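Local coordinates for hypothetical protein (Pseudomonas aeruginosa, PDB 2H9F), which probably isomerises methylaconitate, as a member of the PrpF family of methylaconitate isomerases, at residues V224-I229 and I279-P284. Residues are numbered along the deposited sequence; the frame is centred on the assembly and turned at random.
Sequences VNAEEI and IAFVAP
Phe281 and Val224 sit side by side on one face of a parallel strand pair, and the loop that follows strand 220-225 folds over that same face to meet the phenyl ring. Val224 CG2 reaches Phe281 CB at 3.9 Å, the two side chains passing at a slant. The ring swings away from the neighbouring strand because CG lies between the backbone N and the carbonyl carbon (chi1 50°). It is met there by the turn after Asn225: Ala226 CB comes to the ring edge, near its plane, 3.8 Å from Phe281 CD2, while the Ile229 side chain crosses that of Phe281 at about a right angle, its CD1 3.9 Å from Phe281 CB. On the other face, Asn225 OD1 rests 3.7 Å from Val282 CG2. Three backbone hydrogen bonds fix this register: Val224 N to Ala280 O (3.0 Å), Val282 N to Val224 O, and Ala226 N to Val282 O (2.8 Å). Val282 O also accepts a hydrogen bond from a water held by Glu227 N, so two donors grip it where the two segments diverge. Phe250 and Tyr231 add further rings around Phe281. Parallel strands joined through helix 244-260, which packs beside Phe281, are consistent with the diaminopimelate epimerase-like fold of PrpF proteins.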
loop_
_atom_site.group_PDB
_atom_site.type_symbol
_atom_site.label_atom_id
_atom_site.label_comp_id
_atom_site.label_asym_id
_atom_site.label_seq_id
_atom_site.Cartn_x
_atom_site.Cartn_y
_atom_site.Cartn_z
ATOM N N VAL A 224 27.128 12.151 -23.860
ATOM C CA VAL A 224 27.512 12.633 -25.178
ATOM C C VAL A 224 26.728 13.876 -25.521
ATOM O O VAL A 224 25.759 14.135 -24.883
ATOM C CB VAL A 224 27.296 11.544 -26.256
ATOM C CG1 VAL A 224 28.226 10.318 -25.963
ATOM C CG2 VAL A 224 25.843 11.102 -26.330
ATOM N N ASN A 225 27.190 14.634 -26.509
ATOM C CA ASN A 225 26.517 15.820 -26.972
ATOM C C ASN A 225 25.424 15.428 -27.924
ATOM O O ASN A 225 25.688 14.791 -28.962
ATOM C CB ASN A 225 27.515 16.734 -27.696
ATOM C CG ASN A 225 28.433 17.494 -26.734
ATOM O OD1 ASN A 225 28.007 17.895 -25.640
ATOM N ND2 ASN A 225 29.690 17.695 -27.140
ATOM N N ALA A 226 24.211 15.836 -27.585
ATOM C CA ALA A 226 23.041 15.707 -28.450
ATOM C C ALA A 226 23.354 15.980 -29.913
ATOM O O ALA A 226 23.069 15.152 -30.792
ATOM C CB ALA A 226 21.945 16.610 -27.977
ATOM N N GLU A 227 23.947 17.133 -30.185
ATOM C CA GLU A 227 24.132 17.559 -31.573
ATOM C C GLU A 227 24.979 16.548 -32.347
ATOM O O GLU A 227 24.652 16.168 -33.469
ATOM C CB GLU A 227 24.790 18.932 -31.652
ATOM C CG GLU A 227 24.752 19.544 -33.075
ATOM C CD GLU A 227 25.500 20.901 -33.197
ATOM O OE1 GLU A 227 25.405 21.758 -32.268
ATOM O OE2 GLU A 227 26.174 21.111 -34.246
ATOM N N GLU A 228 26.061 16.097 -31.727
ATOM C CA GLU A 228 26.981 15.239 -32.422
ATOM C C GLU A 228 26.334 13.903 -32.803
ATOM O O GLU A 228 26.638 13.345 -33.846
ATOM C CB GLU A 228 28.252 15.021 -31.603
ATOM C CG GLU A 228 29.408 14.517 -32.458
ATOM C CD GLU A 228 30.712 14.321 -31.705
ATOM O OE1 GLU A 228 30.785 14.665 -30.493
ATOM O OE2 GLU A 228 31.664 13.828 -32.359
ATOM N N ILE A 229 25.462 13.383 -31.963
ATOM C CA ILE A 229 24.877 12.078 -32.232
ATOM C C ILE A 229 23.549 12.201 -32.956
ATOM O O ILE A 229 22.845 11.214 -33.115
ATOM C CB ILE A 229 24.679 11.250 -30.954
ATOM C CG1 ILE A 229 23.670 11.922 -30.018
ATOM C CG2 ILE A 229 26.032 10.998 -30.271
ATOM C CD1 ILE A 229 23.178 10.994 -28.950
ATOM N N ILE A 279 23.406 5.886 -20.271
ATOM C CA ILE A 279 23.773 6.625 -21.463
ATOM C C ILE A 279 22.854 7.831 -21.509
ATOM O O ILE A 279 21.645 7.696 -21.373
ATOM C CB ILE A 279 23.640 5.765 -22.784
ATOM C CG1 ILE A 279 23.845 6.593 -24.056
ATOM C CG2 ILE A 279 22.301 5.062 -22.899
ATOM C CD1 ILE A 279 25.257 7.096 -24.241
ATOM N N ALA A 280 23.436 9.019 -21.650
ATOM C CA ALA A 280 22.620 10.243 -21.690
ATOM C C ALA A 280 23.262 11.214 -22.657
ATOM O O ALA A 280 24.468 11.174 -22.898
ATOM C CB ALA A 280 22.538 10.869 -20.305
ATOM N N PHE A 281 22.441 12.094 -23.211
ATOM C CA PHE A 281 22.930 13.097 -24.090
ATOM C C PHE A 281 22.478 14.440 -23.575
ATOM O O PHE A 281 21.374 14.560 -23.041
ATOM C CB PHE A 281 22.512 12.886 -25.561
ATOM C CG PHE A 281 21.042 12.628 -25.793
ATOM C CD1 PHE A 281 20.486 11.388 -25.540
ATOM C CD2 PHE A 281 20.218 13.617 -26.379
ATOM C CE1 PHE A 281 19.127 11.141 -25.817
ATOM C CE2 PHE A 281 18.866 13.381 -26.635
ATOM C CZ PHE A 281 18.320 12.162 -26.367
ATOM N N VAL A 282 23.364 15.417 -23.768
ATOM C CA VAL A 282 23.230 16.769 -23.233
ATOM C C VAL A 282 23.255 17.832 -24.327
ATOM O O VAL A 282 23.791 17.625 -25.428
ATOM C CB VAL A 282 24.371 17.065 -22.199
ATOM C CG1 VAL A 282 24.347 16.030 -21.097
ATOM C CG2 VAL A 282 25.740 17.140 -22.859
ATOM N N ALA A 283 22.708 18.993 -23.995
ATOM C CA ALA A 283 22.684 20.105 -24.901
ATOM C C ALA A 283 22.552 21.415 -24.122
ATOM O O ALA A 283 22.049 21.460 -23.000
ATOM C CB ALA A 283 21.534 19.972 -25.895
ATOM N N PRO A 284 23.008 22.503 -24.725
ATOM C CA PRO A 284 22.698 23.796 -24.138
ATOM C C PRO A 284 21.204 23.999 -24.122
ATOM O O PRO A 284 20.492 23.342 -24.869
ATOM C CB PRO A 284 23.345 24.797 -25.069
ATOM C CG PRO A 284 24.042 24.023 -26.125
ATOM C CD PRO A 284 23.797 22.582 -25.966
HETATM O O HOH W 1 24.279 19.184 -28.124
#